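Local coordinates for 3-polyprenyl-4-hydroxybenzoate decarboxylase and related decarboxylases (Pelotomaculum thermopropionicum, PDB 6H6X), which is the prenylated-FMN-dependent UbiD-family decarboxylase HmfF, which can also carboxylate 2-furoic acid to 2,5-furandicarboxylic acid, at residues A100-C105 with E223-E228; Y130-I135 with G255-Y260; A187-V192 with E239-G244; R390-F395 with M415-T420. The protein carries 8 engineered substitutions. One frame throughout, in Å; residues are numbered along the deposited sequence.

Interactions 1, 2 and 3 all lie in the Rift-related, flavin-binding part of the chain, whereas interaction 4 sits in the C-terminal region, its centre about 53 Å from that of interaction 1. Interactions 2 and 3 reach the same antiparallel sheet, in which strand 130-139 borders strand 184-190; interaction 3 is backbone pairing with apolar side chains, and interaction 2 is a packed aromatic pair beside the cofactor. Interaction 1 touches interaction 3 through Val102 packing on Val241 and a probable hydrogen bond from Glu228 N to the Glu243 carboxylate; its polar part centres on one lysine ammonium. The three are largely buried. Interaction 4, partly buried at an outermost strand, adds a calcium ion to its strand pairing.

Interaction 1: residues A100-C105 with E223-E228; sequences APVKEC and ELVKCE
The ammonium group of Lys103 is gripped twice by the segment it faces: NZ donates to the backbone O of Lys226 at 2.7 Å and to OE2 of Glu228 at 2.8 Å, the latter bond being also a salt bridge. The contact ties the 3-10 turn 101-103, in the loop between strands 93-94 and 105-107 of the Rift-related region, to strand 223-226 and the loop that follows it. Lys103 bends at chi2 (-65°) and is extended beyond, which carries its end across to the place where strand 223-226 gives out. There NZ lies in the carbonyl plane of Lys226, on a lone pair, with a C=O...N angle of 143°. Glu228 also bends at chi2, and its carboxylate comes tip to tip with the ammonium, using the anti lone pair of OE2. The one ammonium thus serves a main-chain carbonyl and one carboxylate oxygen together.

Behind the polar end the contact is apolar. CE of Lys103 rests on CG2 of Val225 at 3.7 Å. The turn itself is closed by a 3.0 Å bond from Lys103 N to Ala100 O, and the backbone of Val102 is bonded to Ala236, while strand 233-235 covers Val225 through Val234. Val102 and Val225 meet through one branch each, CG1 to CG1 at 4.0 Å.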
loop_
_atom_site.group_PDB
_atom_site.type_symbol
_atom_site.label_atom_id
_atom_site.label_comp_id
_atom_site.label_asym_id
_atom_site.label_seq_id
_atom_site.Cartn_x
_atom_site.Cartn_y
_atom_site.Cartn_z
ATOM N N ALA B 100 12.309 -35.379 28.556
ATOM C CA ALA B 100 12.413 -34.249 27.593
ATOM C C ALA B 100 11.522 -34.593 26.397
ATOM O O ALA B 100 11.663 -35.656 25.813
ATOM C CB ALA B 100 13.829 -34.024 27.094
ATOM N N PRO B 101 10.598 -33.702 26.045
ATOM C CA PRO B 101 9.673 -34.174 25.006
ATOM C C PRO B 101 10.324 -34.589 23.669
ATOM O O PRO B 101 9.891 -35.574 23.049
ATOM C CB PRO B 101 8.718 -33.031 24.852
ATOM C CG PRO B 101 8.771 -32.295 26.171
ATOM C CD PRO B 101 10.170 -32.438 26.667
ATOM N N VAL B 102 11.391 -33.917 23.258
ATOM C CA VAL B 102 12.014 -34.230 21.978
ATOM C C VAL B 102 12.743 -35.589 21.932
ATOM O O VAL B 102 13.203 -36.025 20.845
ATOM C CB VAL B 102 12.946 -33.070 21.520
ATOM C CG1 VAL B 102 14.289 -33.129 22.232
ATOM C CG2 VAL B 102 13.173 -33.087 19.999
ATOM N N LYS B 103 12.894 -36.229 23.106
ATOM C CA LYS B 103 13.522 -37.552 23.223
ATOM C C LYS B 103 12.543 -38.742 23.246
ATOM O O LYS B 103 12.990 -39.876 23.271
ATOM C CB LYS B 103 14.401 -37.607 24.474
ATOM C CG LYS B 103 15.581 -36.643 24.450
ATOM C CD LYS B 103 16.602 -36.969 23.365
ATOM C CE LYS B 103 17.913 -36.270 23.691
ATOM N NZ LYS B 103 18.989 -36.505 22.693
ATOM N N GLU B 104 11.235 -38.472 23.227
ATOM C CA GLU B 104 10.211 -39.497 23.256
ATOM C C GLU B 104 10.419 -40.613 22.206
ATOM O O GLU B 104 10.358 -41.789 22.555
ATOM C CB GLU B 104 8.827 -38.841 23.125
ATOM C CG GLU B 104 8.416 -38.121 24.411
ATOM C CD GLU B 104 7.243 -37.158 24.282
ATOM O OE1 GLU B 104 6.595 -37.038 23.216
ATOM O OE2 GLU B 104 6.964 -36.484 25.287
ATOM N N CYS B 105 10.687 -40.246 20.950
ATOM C CA CYS B 105 11.042 -41.193 19.885
ATOM C C CYS B 105 12.433 -40.870 19.338
ATOM O O CYS B 105 12.746 -39.716 19.099
ATOM C CB CYS B 105 10.017 -41.130 18.746
ATOM S SG CYS B 105 8.290 -41.153 19.277
ATOM N N GLU B 223 15.478 -24.452 27.928
ATOM C CA GLU B 223 15.928 -25.754 28.407
ATOM C C GLU B 223 16.478 -26.557 27.236
ATOM O O GLU B 223 15.825 -26.642 26.205
ATOM C CB GLU B 223 14.791 -26.465 29.152
ATOM C CG GLU B 223 14.417 -25.689 30.422
ATOM C CD GLU B 223 13.331 -26.303 31.299
ATOM O OE1 GLU B 223 12.810 -27.407 30.992
ATOM O OE2 GLU B 223 12.984 -25.654 32.326
ATOM N N LEU B 224 17.719 -27.058 27.392
ATOM C CA LEU B 224 18.432 -27.773 26.404
ATOM C C LEU B 224 18.687 -29.175 26.866
ATOM O O LEU B 224 18.681 -29.459 28.064
ATOM C CB LEU B 224 19.752 -27.127 26.098
ATOM C CG LEU B 224 19.693 -25.703 25.620
ATOM C CD1 LEU B 224 21.132 -25.230 25.303
ATOM C CD2 LEU B 224 18.791 -25.553 24.413
ATOM N N VAL B 225 18.933 -30.045 25.894
ATOM C CA VAL B 225 19.296 -31.422 26.131
ATOM C C VAL B 225 20.403 -31.830 25.154
ATOM O O VAL B 225 20.537 -31.236 24.076
ATOM C CB VAL B 225 18.033 -32.309 26.053
ATOM C CG1 VAL B 225 17.391 -32.211 24.662
ATOM C CG2 VAL B 225 18.395 -33.751 26.360
ATOM N N LYS B 226 21.221 -32.805 25.534
ATOM C CA LYS B 226 22.305 -33.290 24.678
ATOM C C LYS B 226 21.735 -34.155 23.588
ATOM O O LYS B 226 20.776 -34.889 23.828
ATOM C CB LYS B 226 23.296 -34.182 25.441
ATOM C CG LYS B 226 24.115 -33.532 26.517
ATOM C CD LYS B 226 25.028 -32.409 26.053
ATOM C CE LYS B 226 26.216 -32.915 25.318
ATOM N NZ LYS B 226 27.179 -31.767 25.179
ATOM N N CYS B 227 22.365 -34.096 22.423
ATOM C CA CYS B 227 22.047 -34.970 21.287
ATOM C C CYS B 227 22.565 -36.374 21.501
ATOM O O CYS B 227 23.491 -36.592 22.263
ATOM C CB CYS B 227 22.666 -34.390 20.010
ATOM S SG CYS B 227 21.736 -32.938 19.427
ATOM N N GLU B 228 21.969 -37.321 20.802
ATOM C CA GLU B 228 22.368 -38.740 20.873
ATOM C C GLU B 228 23.722 -39.028 20.244
ATOM O O GLU B 228 24.529 -39.718 20.848
ATOM C CB GLU B 228 21.335 -39.634 20.167
ATOM C CG GLU B 228 19.922 -39.584 20.743
ATOM C CD GLU B 228 19.846 -40.075 22.171
ATOM O OE1 GLU B 228 20.261 -41.232 22.420
ATOM O OE2 GLU B 228 19.372 -39.300 23.041
#

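Interaction 2: residues Y130-I135 with G255-Y260; sequences YITAAI and GPFGEY. With 4LU (1-deoxy-5-O-phosphono-1-(3,3,4,5-tetramethyl-9,11-dioxo-2,3,8,9,10,11-hexahydro-7H-quinolino[1,8-fg]pteridin-12-ium-7-y l)-D-ribitol), chain I.
Tyr130 and Phe257 meet at a slant, their ring planes 42° apart and their centroids 4.2 Å from each other. The CD1-CE1 side of the Phe257 ring does the touching: CD1 sits 3.3 Å above the Tyr130 plane, over its centre, and CE1 comes to 3.4 Å from Tyr130 CG. Phe257 is brought there by its first torsion, which sets CG anti to the backbone N (chi1 180°). At the edge of the same phenyl ring, near its plane, CG2 of Thr132 approaches CZ at 3.9 Å.

Both segments belong to the flavin-binding Rift-related region and line the prenylated FMN pocket, where strand 130-139 and the end of strand 252-258 face each other across the side chains. The cofactor lies beyond this aromatic pair: the backbone O of Thr132 is 3.4 Å from its C12, and Glu259 brings OE1 to 3.0 Å from its C1. Arg152, which itself binds the cofactor, forms a salt bridge with Glu259 OE1. OE2 of Glu259 accepts from Tyr260 N at 3.0 Å through its anti lone pair. At the far end of the tyrosine ring, the Tyr130 hydroxyl is hydrogen-bonded to Glu254.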
loop_
_atom_site.group_PDB
_atom_site.type_symbol
_atom_site.label_atom_id
_atom_site.label_comp_id
_atom_site.label_asym_id
_atom_site.label_seq_id
_atom_site.Cartn_x
_atom_site.Cartn_y
_atom_site.Cartn_z
ATOM N N TYR B 130 12.129 -29.014 0.597
ATOM C CA TYR B 130 13.088 -28.243 1.387
ATOM C C TYR B 130 12.641 -28.102 2.809
ATOM O O TYR B 130 11.469 -27.854 3.070
ATOM C CB TYR B 130 13.255 -26.843 0.819
ATOM C CG TYR B 130 14.367 -26.728 -0.182
ATOM C CD1 TYR B 130 14.168 -27.067 -1.490
ATOM C CD2 TYR B 130 15.605 -26.233 0.182
ATOM C CE1 TYR B 130 15.179 -26.953 -2.429
ATOM C CE2 TYR B 130 16.614 -26.117 -0.735
ATOM C CZ TYR B 130 16.374 -26.492 -2.054
ATOM O OH TYR B 130 17.338 -26.378 -3.002
ATOM N N ILE B 131 13.591 -28.260 3.720
ATOM C CA ILE B 131 13.396 -27.944 5.144
ATOM C C ILE B 131 13.758 -26.473 5.264
ATOM O O ILE B 131 14.882 -26.110 4.972
ATOM C CB ILE B 131 14.322 -28.805 6.038
ATOM C CG1 ILE B 131 13.979 -30.297 5.851
ATOM C CG2 ILE B 131 14.213 -28.401 7.499
ATOM C CD1 ILE B 131 14.901 -31.219 6.606
ATOM N N THR B 132 12.794 -25.646 5.670
ATOM C CA THR B 132 12.966 -24.195 5.690
ATOM C C THR B 132 12.880 -23.569 7.076
ATOM O O THR B 132 13.130 -22.394 7.179
ATOM C CB THR B 132 11.922 -23.501 4.825
ATOM O OG1 THR B 132 10.625 -23.943 5.227
ATOM C CG2 THR B 132 12.117 -23.898 3.368
ATOM N N ALA B 133 12.523 -24.331 8.109
ATOM C CA ALA B 133 12.333 -23.760 9.433
ATOM C C ALA B 133 13.178 -24.374 10.544
ATOM O O ALA B 133 12.814 -24.313 11.715
ATOM C CB ALA B 133 10.873 -23.807 9.804
ATOM N N ALA B 134 14.305 -24.929 10.184
ATOM C CA ALA B 134 15.162 -25.610 11.121
ATOM C C ALA B 134 16.205 -24.638 11.587
ATOM O O ALA B 134 16.881 -24.033 10.768
ATOM C CB ALA B 134 15.864 -26.794 10.477
ATOM N N ILE B 135 16.347 -24.506 12.908
ATOM C CA ILE B 135 17.513 -23.848 13.461
ATOM C C ILE B 135 18.686 -24.828 13.461
ATOM O O ILE B 135 18.535 -25.984 13.812
ATOM C CB ILE B 135 17.266 -23.224 14.840
ATOM C CG1 ILE B 135 16.992 -24.265 15.937
ATOM C CG2 ILE B 135 16.140 -22.223 14.752
ATOM C CD1 ILE B 135 16.913 -23.641 17.339
ATOM N N GLY B 255 19.834 -26.856 -5.131
ATOM C CA GLY B 255 19.065 -25.824 -5.809
ATOM C C GLY B 255 18.579 -26.241 -7.185
ATOM O O GLY B 255 18.818 -27.381 -7.574
ATOM N N PRO B 256 17.869 -25.355 -7.902
ATOM C CA PRO B 256 17.534 -23.993 -7.416
ATOM C C PRO B 256 16.356 -23.949 -6.420
ATOM O O PRO B 256 15.665 -24.959 -6.183
ATOM C CB PRO B 256 17.179 -23.245 -8.713
ATOM C CG PRO B 256 16.626 -24.316 -9.617
ATOM C CD PRO B 256 17.171 -25.659 -9.170
ATOM N N PHE B 257 16.115 -22.760 -5.883
ATOM C CA PHE B 257 15.128 -22.580 -4.812
ATOM C C PHE B 257 14.509 -21.191 -4.859
ATOM O O PHE B 257 15.233 -20.201 -4.969
ATOM C CB PHE B 257 15.859 -22.827 -3.479
ATOM C CG PHE B 257 15.013 -22.680 -2.248
ATOM C CD1 PHE B 257 14.133 -23.679 -1.883
ATOM C CD2 PHE B 257 15.108 -21.542 -1.433
ATOM C CE1 PHE B 257 13.359 -23.562 -0.740
ATOM C CE2 PHE B 257 14.366 -21.451 -0.277
ATOM C CZ PHE B 257 13.485 -22.456 0.061
ATOM N N GLY B 258 13.187 -21.102 -4.738
ATOM C CA GLY B 258 12.530 -19.790 -4.537
ATOM C C GLY B 258 12.904 -19.087 -3.196
ATOM O O GLY B 258 12.684 -19.638 -2.111
ATOM N N GLU B 259 13.452 -17.863 -3.269
ATOM C CA GLU B 259 14.043 -17.150 -2.099
ATOM C C GLU B 259 13.257 -15.883 -1.662
ATOM O O GLU B 259 12.271 -15.532 -2.315
ATOM C CB GLU B 259 15.521 -16.803 -2.401
ATOM C CG GLU B 259 16.540 -17.791 -1.815
ATOM C CD GLU B 259 16.603 -17.834 -0.269
ATOM O OE1 GLU B 259 17.512 -18.581 0.192
ATOM O OE2 GLU B 259 15.791 -17.157 0.481
ATOM N N TYR B 260 13.724 -15.216 -0.587
ATOM C CA TYR B 260 13.111 -13.954 0.013
ATOM C C TYR B 260 12.723 -12.798 -0.938
ATOM O O TYR B 260 11.630 -12.194 -0.758
ATOM C CB TYR B 260 13.964 -13.359 1.199
ATOM C CG TYR B 260 15.365 -12.930 0.814
ATOM C CD1 TYR B 260 15.624 -11.646 0.262
ATOM C CD2 TYR B 260 16.450 -13.834 0.947
ATOM C CE1 TYR B 260 16.924 -11.289 -0.121
ATOM C CE2 TYR B 260 17.742 -13.478 0.555
ATOM C CZ TYR B 260 17.982 -12.215 0.027
ATOM O OH TYR B 260 19.270 -11.895 -0.326
HETATM C C9 4LU I . 16.918 -17.163 7.380
HETATM C C8 4LU I . 15.533 -17.484 7.495
HETATM C C7 4LU I . 14.879 -18.331 6.594
HETATM C C10 4LU I . 19.933 -18.081 5.329
HETATM C C6 4LU I . 15.621 -18.716 5.325
HETATM N N3 4LU I . 21.603 -19.909 4.040
HETATM C C2 4LU I . 22.137 -18.937 4.848
HETATM C C13 4LU I . 13.627 -19.942 3.930
HETATM C C5 4LU I . 15.090 -19.670 4.217
HETATM C C1 4LU I . 17.229 -19.359 3.039
HETATM O O2 4LU I . 23.395 -18.882 5.013
HETATM N N1 4LU I . 21.315 -18.052 5.487
HETATM C C4 4LU I . 20.260 -20.026 3.820
HETATM O O4 4LU I . 19.810 -20.942 3.085
HETATM C C4A 4LU I . 19.331 -19.052 4.495
HETATM N N5 4LU I . 17.905 -19.121 4.357
HETATM C C3 4LU I . 16.043 -19.991 3.118
HETATM C C12 4LU I . 15.349 -21.033 4.922
HETATM C C5A 4LU I . 17.072 -18.508 5.333
HETATM C C7M 4LU I . 13.391 -18.638 6.754
HETATM C C8M 4LU I . 14.844 -16.899 8.699
HETATM C C9A 4LU I . 17.730 -17.598 6.311
HETATM N N10 4LU I . 19.088 -17.182 6.029
HETATM C "C1'" 4LU I . 19.750 -16.156 6.831
HETATM C "C2'" 4LU I . 20.494 -16.615 8.106
HETATM O "O2'" 4LU I . 19.761 -17.564 8.888
HETATM C "C3'" 4LU I . 20.720 -15.388 8.975
HETATM O "O3'" 4LU I . 21.293 -14.344 8.183
HETATM C "C4'" 4LU I . 21.567 -15.704 10.211
HETATM O "O4'" 4LU I . 21.442 -14.724 11.285
HETATM C "C5'" 4LU I . 23.056 -15.867 9.958
HETATM O "O5'" 4LU I . 23.522 -16.143 11.296
HETATM P P 4LU I . 25.076 -15.991 11.749
HETATM O O2P 4LU I . 25.191 -16.592 13.162
HETATM O O3P 4LU I . 25.890 -16.856 10.743
HETATM O O1P 4LU I . 25.329 -14.483 11.729
#

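Interaction 3: residues A187-V192 with E239-G244; sequences ALAIGV and EIVIEG
A classic beta bulge opens the pairing of strand 184-190 with strand 240-246, two antiparallel neighbours in the sheet of the flavin-binding region. Glu239 and Ile240 both face Ile190, whose O accepts from Ile240 N at 3.1 Å and from Glu239 N at 3.2 Å. A second, weak bond runs from Glu239 N to Gly191 O.

Beyond the bulge the ladder is regular. Ile190 N donates to Ile240 O at 2.9 Å, and Leu188 and Ile242 exchange two bonds of 2.8 Å; that from Ile242 N lies in the carbonyl plane of Leu188, whereas Leu188 N is tilted 22° from the plane of the Ile242 carbonyl. Between these pairs, Val241 CA makes a short C-H...O contact with Leu188 O.

Leu188, Ile190, Ile240 and Ile242 share one face. With CG of Leu188 anti to its carbonyl carbon (chi1 -62°), CB and CD1 both lie 4.1 Å from Ile242 CB, and the ends of Ile190 and Ile242 meet through their CD1 atoms. Ile131 and Ala134 of the adjacent strand extend this apolar layer over Ile190. On the other face Ala189 CB meets Val241 CG2 at 4.2 Å, with Val102 and Val234 against Val241. The Glu239 carboxylate leads away from the pairing, to Val285 N and Arg6. The contact is thus an antiparallel ladder ended at Ile190 by a classic bulge, within the sheet of the flavin-binding Rift-related domain.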
loop_
_atom_site.group_PDB
_atom_site.type_symbol
_atom_site.label_atom_id
_atom_site.label_comp_id
_atom_site.label_asym_id
_atom_site.label_seq_id
_atom_site.Cartn_x
_atom_site.Cartn_y
_atom_site.Cartn_z
ATOM N N ALA B 187 23.354 -29.914 14.846
ATOM C CA ALA B 187 21.989 -30.324 15.056
ATOM C C ALA B 187 20.963 -29.340 14.470
ATOM O O ALA B 187 21.173 -28.130 14.462
ATOM C CB ALA B 187 21.761 -30.521 16.548
ATOM N N LEU B 188 19.872 -29.901 13.993
ATOM C CA LEU B 188 18.802 -29.149 13.386
ATOM C C LEU B 188 17.583 -29.308 14.233
ATOM O O LEU B 188 17.173 -30.426 14.479
ATOM C CB LEU B 188 18.499 -29.720 12.014
ATOM C CG LEU B 188 19.675 -29.641 11.039
ATOM C CD1 LEU B 188 19.313 -30.463 9.830
ATOM C CD2 LEU B 188 19.918 -28.213 10.634
ATOM N N ALA B 189 16.991 -28.211 14.701
ATOM C CA ALA B 189 15.722 -28.306 15.452
ATOM C C ALA B 189 14.584 -27.596 14.769
ATOM O O ALA B 189 14.745 -26.476 14.358
ATOM C CB ALA B 189 15.930 -27.730 16.820
ATOM N N ILE B 190 13.436 -28.249 14.704
ATOM C CA ILE B 190 12.265 -27.814 13.966
ATOM C C ILE B 190 11.099 -27.795 14.914
ATOM O O ILE B 190 10.876 -28.735 15.652
ATOM C CB ILE B 190 11.968 -28.758 12.813
ATOM C CG1 ILE B 190 13.110 -28.784 11.799
ATOM C CG2 ILE B 190 10.684 -28.335 12.096
ATOM C CD1 ILE B 190 12.995 -29.927 10.790
ATOM N N GLY B 191 10.353 -26.701 14.943
ATOM C CA GLY B 191 9.176 -26.639 15.791
ATOM C C GLY B 191 9.580 -26.081 17.122
ATOM O O GLY B 191 9.543 -26.772 18.165
ATOM N N VAL B 192 9.960 -24.818 17.083
ATOM C CA VAL B 192 10.306 -24.088 18.291
ATOM C C VAL B 192 9.472 -22.839 18.416
ATOM O O VAL B 192 8.746 -22.410 17.519
ATOM C CB VAL B 192 11.797 -23.755 18.332
ATOM C CG1 VAL B 192 12.641 -25.008 18.354
ATOM C CG2 VAL B 192 12.233 -22.874 17.149
ATOM N N GLU B 239 9.969 -29.996 18.455
ATOM C CA GLU B 239 9.113 -31.052 17.910
ATOM C C GLU B 239 9.954 -32.112 17.304
ATOM O O GLU B 239 9.694 -33.276 17.484
ATOM C CB GLU B 239 8.124 -30.474 16.858
ATOM C CG GLU B 239 7.087 -29.519 17.428
ATOM C CD GLU B 239 5.998 -30.239 18.278
ATOM O OE1 GLU B 239 5.627 -31.371 17.935
ATOM O OE2 GLU B 239 5.473 -29.680 19.272
ATOM N N ILE B 240 10.986 -31.700 16.565
ATOM C CA ILE B 240 11.828 -32.610 15.830
ATOM C C ILE B 240 13.280 -32.126 15.870
ATOM O O ILE B 240 13.518 -30.923 15.748
ATOM C CB ILE B 240 11.383 -32.663 14.334
ATOM C CG1 ILE B 240 9.983 -33.274 14.166
ATOM C CG2 ILE B 240 12.337 -33.480 13.503
ATOM C CD1 ILE B 240 9.105 -32.605 13.143
ATOM N N VAL B 241 14.238 -33.061 15.989
ATOM C CA VAL B 241 15.665 -32.782 15.904
ATOM C C VAL B 241 16.292 -33.745 14.946
ATOM O O VAL B 241 16.047 -34.943 15.017
ATOM C CB VAL B 241 16.385 -32.888 17.265
ATOM C CG1 VAL B 241 17.902 -33.003 17.116
ATOM C CG2 VAL B 241 16.007 -31.716 18.155
ATOM N N ILE B 242 17.123 -33.220 14.060
ATOM C CA ILE B 242 17.849 -34.009 13.108
ATOM C C ILE B 242 19.293 -33.720 13.408
ATOM O O ILE B 242 19.740 -32.586 13.324
ATOM C CB ILE B 242 17.460 -33.654 11.650
ATOM C CG1 ILE B 242 15.984 -33.986 11.406
ATOM C CG2 ILE B 242 18.331 -34.376 10.655
ATOM C CD1 ILE B 242 15.457 -33.290 10.161
ATOM N N GLU B 243 20.022 -34.777 13.747
ATOM C CA GLU B 243 21.448 -34.736 14.075
ATOM C C GLU B 243 22.265 -35.156 12.875
ATOM O O GLU B 243 21.867 -36.036 12.133
ATOM C CB GLU B 243 21.722 -35.686 15.238
ATOM C CG GLU B 243 20.827 -35.471 16.466
ATOM C CD GLU B 243 21.122 -36.401 17.629
ATOM O OE1 GLU B 243 22.106 -37.184 17.535
ATOM O OE2 GLU B 243 20.367 -36.345 18.648
ATOM N N GLY B 244 23.414 -34.537 12.680
ATOM C CA GLY B 244 24.263 -34.946 11.593
ATOM C C GLY B 244 25.565 -34.221 11.505
ATOM O O GLY B 244 26.060 -33.628 12.477
#

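Interaction 4: residues R390-F395 with M415-T420; sequences RDVTIF and MGIDAT. Engineered in segment 390-395: Thr393 (natural residue Phe), Phe395 (natural residue Val). With CA (calcium ion), chain J.
Strands 392-395 and 415-418 run antiparallel, 169° between their directions, joined by Thr393 and Gly416 as a hydrogen-bonded pair and, where helix 388-391 gives way to strand, by Asp418 N donating to Asp391 O at 2.8 Å. Of the two Thr393-Gly416 bonds, the one from Gly416 N is nearly straight. Thr393 is an engineered residue; its OG1 lies 3.8 Å from Gly416 CA.

On the face carrying Val392, Ile394, Met415 and Ile417, Val392 CG1 meets Met415 SD at 3.9 Å. The second subunit packs on this face, its Ile394 against Val392 and its Pro388 against Met415.

At the other end of the pairing the two aspartates flank a calcium ion. Asp391 binds it through OD2 at 2.8 Å, while Asp418 supplies its backbone O. The backbone O of Thr420, a water and the backbone O of Arg385 are further ligands. The two carboxylate planes stand 50° apart, and a second water donates to both Asp391 OD1 and Asp418 OD2, bridging like charges whose repulsion the calcium ion and Arg390 probably also offset. Arg390 NE reaches Asp391 OD1 at 3.1 Å from above the carboxylate plane, with OD1 close to the guanidinium plane of Arg390, and NH2 adds a weak bond to OD2 within the same salt bridge. With CG anti to the backbone N (chi1 -177°), Asp418 turns OD1 to Thr420, accepting from OG1 on its syn lone pair and from N at 2.9 Å. An Asx turn thus shapes the loop whose carbonyls contribute, with the Asp391 carboxylate, to the calcium site at the edge of the C-terminal domain's sheet.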
loop_
_atom_site.group_PDB
_atom_site.type_symbol
_atom_site.label_atom_id
_atom_site.label_comp_id
_atom_site.label_asym_id
_atom_site.label_seq_id
_atom_site.Cartn_x
_atom_site.Cartn_y
_atom_site.Cartn_z
ATOM N N ARG B 390 16.948 19.127 -4.188
ATOM C CA ARG B 390 17.457 19.368 -2.846
ATOM C C ARG B 390 17.518 18.081 -1.960
ATOM O O ARG B 390 18.397 17.950 -1.146
ATOM C CB ARG B 390 16.492 20.377 -2.182
ATOM C CG ARG B 390 16.917 20.942 -0.803
ATOM C CD ARG B 390 15.802 21.858 -0.227
ATOM N NE ARG B 390 14.656 21.039 0.241
ATOM C CZ ARG B 390 13.360 21.386 0.272
ATOM N NH1 ARG B 390 12.940 22.606 -0.077
ATOM N NH2 ARG B 390 12.451 20.499 0.701
ATOM N N ASP B 391 16.543 17.175 -2.101
ATOM C CA ASP B 391 16.265 16.177 -1.065
ATOM C C ASP B 391 16.672 14.717 -1.366
ATOM O O ASP B 391 16.420 13.849 -0.551
ATOM C CB ASP B 391 14.756 16.249 -0.738
ATOM C CG ASP B 391 14.374 17.533 -0.008
ATOM O OD1 ASP B 391 15.248 18.090 0.759
ATOM O OD2 ASP B 391 13.187 17.963 -0.136
ATOM N N VAL B 392 17.299 14.471 -2.509
ATOM C CA VAL B 392 17.710 13.148 -2.963
ATOM C C VAL B 392 19.215 13.072 -3.083
ATOM O O VAL B 392 19.787 13.864 -3.791
ATOM C CB VAL B 392 17.110 12.775 -4.309
ATOM C CG1 VAL B 392 17.660 11.457 -4.833
ATOM C CG2 VAL B 392 15.606 12.671 -4.237
ATOM N N THR B 393 19.847 12.093 -2.442
ATOM C CA THR B 393 21.235 11.766 -2.687
ATOM C C THR B 393 21.314 10.351 -3.268
ATOM O O THR B 393 20.624 9.440 -2.801
ATOM C CB THR B 393 22.027 11.783 -1.369
ATOM O OG1 THR B 393 21.296 10.982 -0.388
ATOM C CG2 THR B 393 22.148 13.145 -0.839
ATOM N N ILE B 394 22.226 10.159 -4.226
ATOM C CA ILE B 394 22.499 8.908 -4.848
ATOM C C ILE B 394 23.919 8.446 -4.555
ATOM O O ILE B 394 24.840 9.281 -4.552
ATOM C CB ILE B 394 22.284 9.092 -6.327
ATOM C CG1 ILE B 394 20.820 9.350 -6.610
ATOM C CG2 ILE B 394 22.794 7.875 -7.138
ATOM C CD1 ILE B 394 20.530 9.849 -8.014
ATOM N N PHE B 395 24.099 7.138 -4.264
ATOM C CA PHE B 395 25.425 6.499 -4.155
ATOM C C PHE B 395 25.571 5.553 -5.326
ATOM O O PHE B 395 24.752 4.647 -5.502
ATOM C CB PHE B 395 25.681 5.828 -2.804
ATOM C CG PHE B 395 25.710 6.821 -1.628
ATOM C CD1 PHE B 395 24.533 7.477 -1.176
ATOM C CD2 PHE B 395 26.918 7.153 -0.977
ATOM C CE1 PHE B 395 24.575 8.429 -0.137
ATOM C CE2 PHE B 395 26.943 8.089 0.083
ATOM C CZ PHE B 395 25.775 8.727 0.499
ATOM N N MET B 415 20.108 5.042 -2.722
ATOM C CA MET B 415 19.462 6.335 -2.787
ATOM C C MET B 415 18.889 6.715 -1.427
ATOM O O MET B 415 18.275 5.869 -0.730
ATOM C CB MET B 415 18.362 6.306 -3.822
ATOM C CG MET B 415 17.678 7.635 -4.003
ATOM S SD MET B 415 16.670 7.772 -5.484
ATOM C CE MET B 415 15.749 6.274 -5.305
ATOM N N GLY B 416 19.033 7.969 -1.054
ATOM C CA GLY B 416 18.415 8.551 0.156
ATOM C C GLY B 416 17.478 9.689 -0.210
ATOM O O GLY B 416 17.789 10.493 -1.108
ATOM N N ILE B 417 16.318 9.728 0.441
ATOM C CA ILE B 417 15.270 10.700 0.235
ATOM C C ILE B 417 14.889 11.399 1.578
ATOM O O ILE B 417 14.485 10.740 2.588
ATOM C CB ILE B 417 14.011 10.061 -0.372
ATOM C CG1 ILE B 417 14.325 9.442 -1.765
ATOM C CG2 ILE B 417 12.930 11.069 -0.557
ATOM C CD1 ILE B 417 13.143 8.703 -2.404
ATOM N N ASP B 418 14.964 12.730 1.589
ATOM C CA ASP B 418 14.569 13.533 2.779
ATOM C C ASP B 418 13.202 14.030 2.571
ATOM O O ASP B 418 13.003 14.952 1.779
ATOM C CB ASP B 418 15.466 14.773 2.906
ATOM C CG ASP B 418 15.148 15.601 4.161
ATOM O OD1 ASP B 418 14.110 15.401 4.835
ATOM O OD2 ASP B 418 15.967 16.462 4.430
ATOM N N ALA B 419 12.218 13.406 3.203
ATOM C CA ALA B 419 10.867 13.821 3.028
ATOM C C ALA B 419 10.357 14.467 4.341
ATOM O O ALA B 419 9.191 14.292 4.696
ATOM C CB ALA B 419 10.010 12.615 2.653
ATOM N N THR B 420 11.244 15.158 5.059
ATOM C CA THR B 420 10.830 15.985 6.189
ATOM C C THR B 420 10.460 17.407 5.770
ATOM O O THR B 420 10.953 17.948 4.775
ATOM C CB THR B 420 11.927 16.023 7.282
ATOM O OG1 THR B 420 13.095 16.711 6.821
ATOM C CG2 THR B 420 12.313 14.591 7.645
HETATM CA CA CA J . 12.271 17.639 2.473
HETATM O O HOH W 1 17.414 17.625 2.418
HETATM O O HOH W 2 13.822 19.054 4.122
#